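Local coordinates for aspartokinase (Synechocystis, PDB 3L76), which probably catalyses the ATP-dependent phosphorylation of the beta-carboxyl group of aspartate, the first step toward threonine and lysine, and binds both amino acids through its ACT domains, at residues L301-I306 with M388-E393; D313-V318 with Q478-R483; I358-A363 with V394-V399; I447-V452 with I493-A498. One frame throughout, in Å; residues are numbered along the deposited sequence. Where two conformers were deposited one is given.

Interaction 1. Residues L301-I306 with M388-E393; sequences LIIQSI and MISTSE. With THR (threonine), chain C; LYS (lysine), chain F.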
# COMPACT_ATOMS: atom_id res chain seq x y z
N LEU A 301 -22.54 -15.60 -42.88
CA LEU A 301 -22.51 -14.14 -42.91
C LEU A 301 -23.81 -13.51 -43.42
O LEU A 301 -24.39 -13.94 -44.42
CB LEU A 301 -21.34 -13.63 -43.76
CG LEU A 301 -19.92 -13.65 -43.18
CD1 LEU A 301 -18.90 -13.53 -44.30
CD2 LEU A 301 -19.73 -12.53 -42.14
N ILE A 302 -24.28 -12.49 -42.72
CA ILE A 302 -25.28 -11.58 -43.27
C ILE A 302 -24.76 -10.15 -43.14
O ILE A 302 -24.51 -9.65 -42.04
CB ILE A 302 -26.66 -11.74 -42.59
CG1 ILE A 302 -27.11 -13.19 -42.65
CG2 ILE A 302 -27.70 -10.80 -43.26
CD1 ILE A 302 -28.47 -13.42 -42.02
N ILE A 303 -24.58 -9.50 -44.29
CA ILE A 303 -24.04 -8.15 -44.32
C ILE A 303 -24.97 -7.18 -45.06
O ILE A 303 -25.32 -7.36 -46.22
CB ILE A 303 -22.63 -8.14 -44.96
CG1 ILE A 303 -21.74 -9.20 -44.31
CG2 ILE A 303 -22.00 -6.75 -44.89
CD1 ILE A 303 -20.31 -9.21 -44.82
N GLN A 304 -25.40 -6.14 -44.36
CA GLN A 304 -26.14 -5.08 -44.99
C GLN A 304 -25.65 -3.73 -44.51
O GLN A 304 -25.90 -3.34 -43.37
CB GLN A 304 -27.63 -5.23 -44.72
CG GLN A 304 -28.47 -4.13 -45.38
CD GLN A 304 -29.92 -4.20 -44.97
OE1 GLN A 304 -30.61 -5.22 -45.19
NE2 GLN A 304 -30.40 -3.14 -44.35
N SER A 305 -24.96 -3.01 -45.39
CA SER A 305 -24.42 -1.70 -45.05
C SER A 305 -25.50 -0.62 -45.21
O SER A 305 -26.69 -0.91 -45.19
CB SER A 305 -23.17 -1.39 -45.87
OG SER A 305 -22.63 -0.10 -45.57
N ILE A 306 -25.06 0.63 -45.34
CA ILE A 306 -25.97 1.76 -45.42
C ILE A 306 -26.79 1.78 -46.72
O ILE A 306 -26.31 1.32 -47.77
CB ILE A 306 -25.21 3.09 -45.21
CG1 ILE A 306 -26.20 4.24 -45.01
CG2 ILE A 306 -24.27 3.37 -46.38
CD1 ILE A 306 -25.55 5.55 -44.75
N MET A 388 -15.65 -7.46 -48.33
CA MET A 388 -16.70 -7.20 -47.37
C MET A 388 -16.18 -7.18 -45.92
O MET A 388 -15.12 -7.74 -45.63
CB MET A 388 -17.81 -8.24 -47.53
CG MET A 388 -18.54 -8.14 -48.85
SD MET A 388 -20.16 -8.93 -48.80
CE MET A 388 -19.69 -10.65 -48.69
N ILE A 389 -16.95 -6.56 -45.03
CA ILE A 389 -16.59 -6.45 -43.62
C ILE A 389 -17.78 -6.58 -42.71
O ILE A 389 -18.82 -5.97 -42.95
CB ILE A 389 -15.88 -5.09 -43.28
CG1 ILE A 389 -14.67 -4.86 -44.19
CG2 ILE A 389 -15.40 -5.06 -41.82
CD1 ILE A 389 -14.07 -3.48 -44.07
N SER A 390 -17.61 -7.34 -41.63
CA SER A 390 -18.66 -7.56 -40.65
C SER A 390 -18.06 -7.72 -39.25
O SER A 390 -17.20 -8.59 -39.02
CB SER A 390 -19.46 -8.81 -41.01
OG SER A 390 -20.54 -9.02 -40.12
N THR A 391 -18.52 -6.88 -38.32
CA THR A 391 -18.10 -6.99 -36.93
C THR A 391 -19.13 -7.60 -35.99
O THR A 391 -20.35 -7.44 -36.16
CB THR A 391 -17.65 -5.63 -36.35
OG1 THR A 391 -18.71 -4.67 -36.48
CG2 THR A 391 -16.41 -5.14 -37.05
N SER A 392 -18.63 -8.34 -35.00
CA SER A 392 -19.42 -8.66 -33.81
C SER A 392 -18.80 -7.93 -32.62
O SER A 392 -18.10 -6.94 -32.79
CB SER A 392 -19.55 -10.19 -33.58
OG SER A 392 -18.30 -10.81 -33.33
N GLU A 393 -19.05 -8.40 -31.40
CA GLU A 393 -18.41 -7.79 -30.25
C GLU A 393 -16.92 -8.10 -30.17
O GLU A 393 -16.13 -7.25 -29.81
CB GLU A 393 -19.08 -8.23 -28.96
CG GLU A 393 -18.71 -7.38 -27.78
CD GLU A 393 -19.32 -6.00 -27.88
OE1 GLU A 393 -18.59 -5.02 -28.17
OE2 GLU A 393 -20.54 -5.89 -27.69
N THR C . -34.93 -2.22 -44.65
CA THR C . -35.26 -3.58 -45.09
C THR C . -36.01 -4.36 -44.02
O THR C . -36.23 -3.86 -42.91
CB THR C . -34.01 -4.37 -45.54
OG1 THR C . -33.10 -4.50 -44.43
CG2 THR C . -33.30 -3.62 -46.66
OXT THR C . -36.44 -5.50 -44.27
N LYS F . -13.16 -1.30 -30.80
CA LYS F . -12.28 -1.83 -31.85
C LYS F . -11.52 -0.76 -32.61
O LYS F . -11.91 0.43 -32.57
CB LYS F . -13.08 -2.71 -32.83
CG LYS F . -13.65 -3.97 -32.20
CD LYS F . -14.77 -4.60 -33.03
CE LYS F . -16.10 -3.95 -32.72
NZ LYS F . -17.10 -4.92 -32.17
OXT LYS F . -10.49 -1.08 -33.26
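Ile303 meets Met388 and Ser390 with the end of its longer branch: its CD1 lies 3.8 Å from CB of Met388 and 3.9 Å from CB of Ser390. With CG1 anti to the carbonyl carbon (chi1 -50°) and the chain extended beyond it, that methyl sits between the two partners, while the shorter branch, CG2, faces the carbonyl oxygen of Ile389. SD of Met388 lies 4.0 Å from the same CD1 of Ile303, and the bend at chi3 (-70°) brings CE to 4.2 Å from it. Leu301 adds CD2, which lies 3.9 Å from CB of Ser390. The buried hydroxyl of Ser390 is satisfied by the carbonyl oxygen of Thr563. This is apolar packing between strands of two consecutive ACT domains, each strand finding its backbone partners beyond the contact: Ile303 pairs with Ala315, and Ile389 with Gln478. Each segment also runs into an effector pocket. From the extended side chain of Gln304, OE1 accepts a hydrogen bond from OG1 of a bound threonine at 2.7 Å; NE2, which returns a weak bond to that hydroxyl, also donates to the carbonyl oxygens of Ile558 and Glu559. Past Ser390, the carbonyl oxygen of Ser392 faces NZ of a bound lysine, and the hydroxyl of Ser392 bonds Glu204 of helix 199-204.

Interaction 2. Residues D313-V318 with Q478-R483; sequences DIAFTV and QSQRCR. With THR (threonine), chain D.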
# COMPACT_ATOMS: atom_id res chain seq x y z
N ASP A 313 -28.74 -3.18 -50.51
CA ASP A 313 -28.37 -4.55 -50.89
C ASP A 313 -28.43 -5.46 -49.66
O ASP A 313 -28.34 -5.00 -48.52
CB ASP A 313 -26.99 -4.59 -51.51
CG ASP A 313 -26.81 -3.57 -52.63
OD1 ASP A 313 -27.74 -3.33 -53.43
OD2 ASP A 313 -25.69 -3.02 -52.71
N ILE A 314 -28.61 -6.75 -49.89
CA ILE A 314 -28.48 -7.73 -48.83
C ILE A 314 -27.54 -8.86 -49.27
O ILE A 314 -27.75 -9.48 -50.31
CB ILE A 314 -29.82 -8.30 -48.42
CG1 ILE A 314 -30.75 -7.17 -47.95
CG2 ILE A 314 -29.63 -9.34 -47.32
CD1 ILE A 314 -32.13 -7.63 -47.50
N ALA A 315 -26.49 -9.10 -48.49
CA ALA A 315 -25.53 -10.13 -48.84
C ALA A 315 -25.47 -11.16 -47.75
O ALA A 315 -25.64 -10.85 -46.58
CB ALA A 315 -24.16 -9.54 -49.09
N PHE A 316 -25.28 -12.41 -48.15
CA PHE A 316 -25.09 -13.49 -47.19
C PHE A 316 -24.15 -14.54 -47.76
O PHE A 316 -23.88 -14.55 -48.96
CB PHE A 316 -26.42 -14.10 -46.74
CG PHE A 316 -27.23 -14.71 -47.85
CD1 PHE A 316 -27.08 -16.03 -48.17
CD2 PHE A 316 -28.15 -13.95 -48.54
CE1 PHE A 316 -27.85 -16.60 -49.19
CE2 PHE A 316 -28.90 -14.51 -49.56
CZ PHE A 316 -28.75 -15.84 -49.88
N THR A 317 -23.59 -15.38 -46.90
CA THR A 317 -22.77 -16.47 -47.39
C THR A 317 -23.33 -17.79 -46.95
O THR A 317 -24.10 -17.91 -46.01
CB THR A 317 -21.29 -16.39 -46.93
OG1 THR A 317 -21.19 -16.59 -45.51
CG2 THR A 317 -20.68 -15.05 -47.35
N VAL A 318 -22.85 -18.81 -47.63
CA VAL A 318 -23.41 -20.12 -47.54
C VAL A 318 -22.23 -21.05 -47.86
O VAL A 318 -21.22 -20.62 -48.44
CB VAL A 318 -24.55 -20.15 -48.58
CG1 VAL A 318 -24.36 -21.15 -49.70
CG2 VAL A 318 -25.96 -19.99 -47.95
N GLN A 478 -19.28 -3.32 -44.42
CA GLN A 478 -18.93 -3.01 -45.80
C GLN A 478 -19.45 -4.15 -46.67
O GLN A 478 -19.19 -5.32 -46.39
CB GLN A 478 -17.42 -2.82 -45.95
CG GLN A 478 -16.96 -2.63 -47.38
CD GLN A 478 -15.46 -2.57 -47.50
OE1 GLN A 478 -14.81 -1.72 -46.88
NE2 GLN A 478 -14.89 -3.47 -48.29
N SER A 479 -20.20 -3.80 -47.71
CA SER A 479 -20.85 -4.82 -48.52
C SER A 479 -20.48 -4.73 -50.01
O SER A 479 -19.33 -4.95 -50.39
CB SER A 479 -22.36 -4.79 -48.31
OG SER A 479 -22.96 -5.95 -48.85
N GLN A 480 -21.45 -4.38 -50.85
CA GLN A 480 -21.21 -4.44 -52.29
C GLN A 480 -20.45 -3.24 -52.86
O GLN A 480 -20.28 -2.21 -52.21
CB GLN A 480 -22.54 -4.64 -53.03
CG GLN A 480 -23.30 -5.91 -52.58
CD GLN A 480 -22.36 -7.11 -52.53
OE1 GLN A 480 -21.98 -7.66 -53.56
NE2 GLN A 480 -21.98 -7.51 -51.33
N ARG A 481 -19.98 -3.39 -54.09
CA ARG A 481 -19.55 -2.23 -54.86
C ARG A 481 -20.74 -1.29 -55.14
O ARG A 481 -21.86 -1.74 -55.38
CB ARG A 481 -18.90 -2.65 -56.16
CG ARG A 481 -17.56 -3.30 -55.92
CD ARG A 481 -16.84 -3.66 -57.21
NE ARG A 481 -15.40 -3.76 -57.01
CZ ARG A 481 -14.53 -4.03 -57.97
NH1 ARG A 481 -14.95 -4.24 -59.22
NH2 ARG A 481 -13.23 -4.10 -57.70
N CYS A 482 -20.48 0.00 -55.07
CA CYS A 482 -21.47 1.03 -55.38
C CYS A 482 -21.93 0.94 -56.84
O CYS A 482 -21.11 0.76 -57.74
CB CYS A 482 -20.87 2.42 -55.16
SG CYS A 482 -20.17 2.70 -53.58
N ARG A 483 -23.23 1.08 -57.09
CA ARG A 483 -23.68 1.21 -58.49
C ARG A 483 -23.34 2.60 -59.06
O ARG A 483 -23.89 3.63 -58.63
CB ARG A 483 -25.17 0.91 -58.63
CG ARG A 483 -25.66 -0.16 -57.69
CD ARG A 483 -27.14 -0.37 -57.86
NE ARG A 483 -27.96 0.72 -57.31
CZ ARG A 483 -28.41 0.75 -56.05
NH1 ARG A 483 -28.08 -0.23 -55.20
NH2 ARG A 483 -29.18 1.76 -55.64
N THR D . -11.28 -2.46 -50.65
CA THR D . -10.84 -1.41 -49.73
C THR D . -9.64 -1.90 -48.93
O THR D . -9.29 -3.09 -49.00
CB THR D . -11.94 -0.99 -48.75
OG1 THR D . -12.34 -2.13 -47.96
CG2 THR D . -13.16 -0.42 -49.51
OXT THR D . -9.02 -1.09 -48.23
O HOH W 1 -24.31 -0.81 -53.75
O HOH W 2 -24.02 -2.89 -50.46
O HOH W 3 -26.62 -2.41 -55.71
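Asp313 crosses the side chain of Gln480, its OD2 lying 3.6 Å from CB of Gln480, and sends its other oxygen toward Arg483. Waters link both oxygens to the other segment. OD2 accepts from two waters, one held by the backbone NH of Gln480 and the other bonded to the carbonyl oxygen of Arg481. OD1 forms a long salt bridge with NH1 of Arg483, 3.6 Å away, supplemented by a water 2.7 Å from both atoms that lies in the guanidinium plane; OD1 also takes the backbone NH of Arg277. Carboxylate and guanidinium planes stand 74° apart, so the two groups are not paired flat. Gln480 bends at chi2 (-47°), which folds CD back and allows NE2 to donate to OG of Ser479 at 3.1 Å, almost straight and in the amide plane. With OE1 bonded to Lys272, the amide is fixed at both ends, and CB of Ala315 packs 3.7 Å from its NE2. Gln478, by contrast, stretches out to a bound threonine, whose OG1 donates to its OE1 at 2.7 Å and accepts from its NE2 at 2.9 Å. A leucine in its place would probably leave that threonine hydroxyl without this donor and acceptor. Asp454, Asn385, Ile386 and Ala459 also bond this threonine, in an effector pocket shared by two ACT domains, as is characteristic of amino-acid regulation through these domains.

Interaction 3. Residues I358-A363 with V394-V399; sequences IAIAGA and VKVSCV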
# COMPACT_ATOMS: atom_id res chain seq x y z
N ILE A 358 -11.89 -14.47 -43.48
CA ILE A 358 -10.86 -14.43 -42.44
C ILE A 358 -11.32 -13.53 -41.32
O ILE A 358 -12.12 -12.63 -41.52
CB ILE A 358 -9.50 -13.94 -42.96
CG1 ILE A 358 -9.62 -12.53 -43.53
CG2 ILE A 358 -8.97 -14.89 -44.01
CD1 ILE A 358 -8.36 -12.06 -44.19
N ALA A 359 -10.82 -13.80 -40.12
CA ALA A 359 -11.19 -12.98 -38.96
C ALA A 359 -10.07 -12.88 -37.95
O ALA A 359 -9.20 -13.76 -37.86
CB ALA A 359 -12.42 -13.54 -38.31
N ILE A 360 -10.12 -11.81 -37.17
CA ILE A 360 -9.36 -11.75 -35.93
C ILE A 360 -10.39 -11.77 -34.82
O ILE A 360 -11.47 -11.19 -34.94
CB ILE A 360 -8.47 -10.51 -35.85
CG1 ILE A 360 -9.33 -9.23 -35.89
CG2 ILE A 360 -7.43 -10.55 -36.96
CD1 ILE A 360 -8.51 -7.96 -35.77
N ALA A 361 -10.07 -12.47 -33.75
CA ALA A 361 -11.02 -12.64 -32.66
C ALA A 361 -10.31 -12.36 -31.35
O ALA A 361 -9.14 -12.69 -31.20
CB ALA A 361 -11.58 -14.04 -32.70
N GLY A 362 -11.01 -11.76 -30.40
CA GLY A 362 -10.38 -11.41 -29.14
C GLY A 362 -11.16 -10.48 -28.24
O GLY A 362 -11.64 -9.42 -28.68
N ALA A 363 -11.28 -10.89 -26.98
CA ALA A 363 -11.93 -10.08 -25.96
C ALA A 363 -11.26 -8.71 -25.79
O ALA A 363 -11.92 -7.71 -25.52
CB ALA A 363 -11.96 -10.83 -24.66
N VAL A 394 -16.56 -9.32 -30.56
CA VAL A 394 -15.20 -9.81 -30.35
C VAL A 394 -14.56 -10.34 -31.64
O VAL A 394 -13.46 -10.91 -31.63
CB VAL A 394 -15.18 -10.89 -29.24
CG1 VAL A 394 -15.43 -10.27 -27.88
CG2 VAL A 394 -16.21 -11.97 -29.52
N LYS A 395 -15.24 -10.11 -32.76
CA LYS A 395 -14.66 -10.49 -34.06
C LYS A 395 -14.79 -9.38 -35.08
O LYS A 395 -15.85 -8.75 -35.19
CB LYS A 395 -15.36 -11.74 -34.64
CG LYS A 395 -14.89 -13.04 -34.05
CD LYS A 395 -15.47 -14.21 -34.79
CE LYS A 395 -15.18 -15.50 -34.04
NZ LYS A 395 -15.57 -16.69 -34.84
N VAL A 396 -13.74 -9.17 -35.84
CA VAL A 396 -13.90 -8.51 -37.13
C VAL A 396 -13.66 -9.50 -38.28
O VAL A 396 -12.59 -10.11 -38.39
CB VAL A 396 -13.10 -7.17 -37.25
CG1 VAL A 396 -11.90 -7.19 -36.36
CG2 VAL A 396 -12.72 -6.89 -38.70
N SER A 397 -14.69 -9.69 -39.10
CA SER A 397 -14.63 -10.61 -40.24
C SER A 397 -14.48 -9.86 -41.56
O SER A 397 -15.06 -8.79 -41.75
CB SER A 397 -15.85 -11.53 -40.30
OG SER A 397 -16.07 -12.21 -39.07
N CYS A 398 -13.68 -10.43 -42.45
CA CYS A 398 -13.44 -9.87 -43.77
C CYS A 398 -13.65 -10.93 -44.83
O CYS A 398 -13.30 -12.10 -44.64
CB CYS A 398 -12.02 -9.33 -43.87
SG CYS A 398 -11.71 -7.78 -43.02
N VAL A 399 -14.23 -10.54 -45.96
CA VAL A 399 -14.33 -11.47 -47.07
C VAL A 399 -13.27 -11.08 -48.06
O VAL A 399 -13.10 -9.89 -48.35
CB VAL A 399 -15.73 -11.49 -47.70
CG1 VAL A 399 -15.77 -12.45 -48.86
CG2 VAL A 399 -16.76 -11.87 -46.66
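The carbonyl oxygen of Ile358 is approached by two groups of the facing strand: N of Cys398 donates to it at 2.9 Å, nearly straight (167°), and CA of Ser397 makes a CH...O contact at 3.5 Å. In return, N of Ile358 donates to the carbonyl oxygen of Cys398 at 3.0 Å. Ile360 and Val396 exchange a longer, more bent pair of bonds, and N of Gly362 adds a last one to the carbonyl oxygen of Val394 at 2.9 Å. The strands run antiparallel, 4.8 Å apart at the closest approach of their axes. They are the first and third strands of an ACT domain, neighbours in the ACT-type sheet, with strand 263-267 pairing on the other side of 358-361. On one face CG1 of Ile360 runs alongside CG1 of Val396, with Ile358 CG1 4.0 Å from CB of Cys398; Met375 and Leu379 of helix 371-381 cover these side chains. The other face carries Ala359, Ser397, Ala361 and Lys395. CB of Ala361 rests 3.7 Å from CG of Lys395, beside an extended chain whose NZ forms salt bridges with Glu265 and Glu565. Backbone bonds and apolar packing thus join the strands themselves, while the two carboxylates would probably favour a charged ammonium, and the bridge to Glu565 links this domain to another ACT domain.

Interaction 4. Residues I447-V452 with I493-A498; sequences IAIRHV and IAFMVA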
# COMPACT_ATOMS: atom_id res chain seq x y z
N ILE A 447 -21.84 6.48 -38.78
CA ILE A 447 -21.10 7.34 -39.69
C ILE A 447 -20.73 6.53 -40.92
O ILE A 447 -20.09 5.49 -40.82
CB ILE A 447 -19.82 7.91 -39.06
CG1 ILE A 447 -20.14 8.64 -37.76
CG2 ILE A 447 -19.12 8.85 -40.04
CD1 ILE A 447 -18.94 9.27 -37.13
N ALA A 448 -21.13 7.01 -42.08
CA ALA A 448 -20.83 6.31 -43.31
C ALA A 448 -19.95 7.16 -44.18
O ALA A 448 -20.12 8.37 -44.29
CB ALA A 448 -22.09 5.93 -44.05
N ILE A 449 -18.99 6.50 -44.80
CA ILE A 449 -18.19 7.18 -45.77
C ILE A 449 -18.49 6.62 -47.17
O ILE A 449 -18.14 5.49 -47.51
CB ILE A 449 -16.70 7.27 -45.31
CG1 ILE A 449 -15.74 7.00 -46.45
CG2 ILE A 449 -16.42 6.40 -44.08
CD1 ILE A 449 -15.65 8.16 -47.41
N ARG A 450 -19.20 7.42 -47.96
CA ARG A 450 -19.64 7.03 -49.30
C ARG A 450 -18.47 6.96 -50.29
O ARG A 450 -17.62 7.84 -50.31
CB ARG A 450 -20.68 8.02 -49.85
CG ARG A 450 -21.98 8.18 -49.06
CD ARG A 450 -22.97 7.09 -49.36
NE ARG A 450 -24.27 7.36 -48.75
CZ ARG A 450 -25.26 6.47 -48.73
NH1 ARG A 450 -25.09 5.28 -49.28
NH2 ARG A 450 -26.42 6.77 -48.16
N HIS A 451 -18.44 5.91 -51.10
CA HIS A 451 -17.54 5.84 -52.25
C HIS A 451 -16.05 5.73 -51.94
O HIS A 451 -15.24 6.48 -52.49
CB HIS A 451 -17.78 7.03 -53.19
CG HIS A 451 -19.08 6.96 -53.92
ND1 HIS A 451 -19.69 5.76 -54.21
CD2 HIS A 451 -19.89 7.92 -54.40
CE1 HIS A 451 -20.82 5.99 -54.85
NE2 HIS A 451 -20.96 7.30 -54.98
N VAL A 452 -15.69 4.77 -51.10
CA VAL A 452 -14.28 4.51 -50.83
C VAL A 452 -13.76 3.70 -52.00
O VAL A 452 -14.35 2.68 -52.36
CB VAL A 452 -14.09 3.73 -49.49
CG1 VAL A 452 -12.63 3.38 -49.27
CG2 VAL A 452 -14.61 4.53 -48.32
N ILE A 493 -18.55 2.52 -46.80
CA ILE A 493 -18.15 1.95 -45.53
C ILE A 493 -18.92 2.64 -44.43
O ILE A 493 -18.82 3.85 -44.28
CB ILE A 493 -16.63 2.12 -45.26
CG1 ILE A 493 -15.81 1.37 -46.32
CG2 ILE A 493 -16.25 1.63 -43.85
CD1 ILE A 493 -14.31 1.43 -46.08
N ALA A 494 -19.71 1.88 -43.68
CA ALA A 494 -20.39 2.40 -42.51
C ALA A 494 -19.74 1.88 -41.22
O ALA A 494 -19.26 0.75 -41.17
CB ALA A 494 -21.87 2.03 -42.55
N PHE A 495 -19.74 2.71 -40.18
CA PHE A 495 -19.19 2.28 -38.90
C PHE A 495 -19.87 3.05 -37.79
O PHE A 495 -20.52 4.04 -38.04
CB PHE A 495 -17.67 2.48 -38.85
CG PHE A 495 -17.23 3.92 -38.86
CD1 PHE A 495 -17.06 4.59 -40.06
CD2 PHE A 495 -16.98 4.60 -37.68
CE1 PHE A 495 -16.65 5.93 -40.08
CE2 PHE A 495 -16.58 5.94 -37.70
CZ PHE A 495 -16.41 6.60 -38.90
N MET A 496 -19.72 2.58 -36.56
CA MET A 496 -20.36 3.23 -35.43
C MET A 496 -19.38 3.60 -34.34
O MET A 496 -18.43 2.86 -34.07
CB MET A 496 -21.49 2.38 -34.87
CG MET A 496 -22.70 2.30 -35.79
SD MET A 496 -23.79 0.96 -35.33
CE MET A 496 -23.38 -0.26 -36.55
N VAL A 497 -19.60 4.77 -33.74
CA VAL A 497 -18.82 5.24 -32.62
C VAL A 497 -19.74 5.88 -31.60
O VAL A 497 -20.89 6.18 -31.90
CB VAL A 497 -17.75 6.27 -33.04
CG1 VAL A 497 -16.68 5.61 -33.90
CG2 VAL A 497 -18.39 7.46 -33.74
N ALA A 498 -19.22 6.07 -30.39
CA ALA A 498 -19.94 6.79 -29.35
C ALA A 498 -20.29 8.18 -29.86
O ALA A 498 -19.44 8.85 -30.45
CB ALA A 498 -19.08 6.86 -28.09
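Ile447-Val452 and Ile493-Ala498 run antiparallel at 169°, joined by reciprocal backbone bonds between Ile447 and Phe495 and between Ile449 and Ile493, the shortest being Ile449 N to Ile493 O at 2.7 Å. Between them, Ala448 and Ala494 form a non-hydrogen-bonded pair, their CB atoms 4.2 Å apart. The other face carries Ile447, Ile449, Ile493 and the ring of Phe495. CG of Phe495 sits between the backbone N and the carbonyl carbon (chi1 67°), which starts the side chain back across the neighbouring strand. CB of Ile447 makes a CH-pi contact over one ring face, 4.0 Å from the centroid and displaced toward the rim, while CG2 of Ile449 comes near the edge, 4.0 Å from CE1. The methyl CD1 of Ile447 continues to CG2 of Val497 at 3.9 Å, and at the other end CG2 of Val452 packs 3.8 Å from CD1 of Ile493. An alanine at Phe495 would probably open a gap beside Ile447 and leave Phe463 without its edge-to-face partner. These are the first and third strands of an ACT domain: helix 458-468 packs on the face that carries Phe495, with Leu462 on Val452, Phe463 on Ile493 and Leu466 on Phe495; Val452 borders a bound threonine, and strand 520-533 pairs with 447-452 and strand 475-479 with 493-498.

How the interactions relate
From the N terminus, 301-306 and 313-318 open interactions 1 and 2, and 358-363 opens interaction 3. Interaction 1 closes first, at 388-393, and interaction 3 directly after it, at 394-399, so the two cross. Interaction 4 opens at 447-452, interaction 2 closes its long loop at 478-483, and interaction 4 closes at 493-498. Interaction 2 therefore crosses both 1 and 4 and encloses 3, whereas 4 follows 1 and 3 in series. Interactions 3 and 4 each join two strands within one ACT domain, the second and third respectively; interaction 1 ties the first domain to the second, and interaction 2 ties it to the third. Backbone pairing of 388-391 with 475-479 connects the second and third.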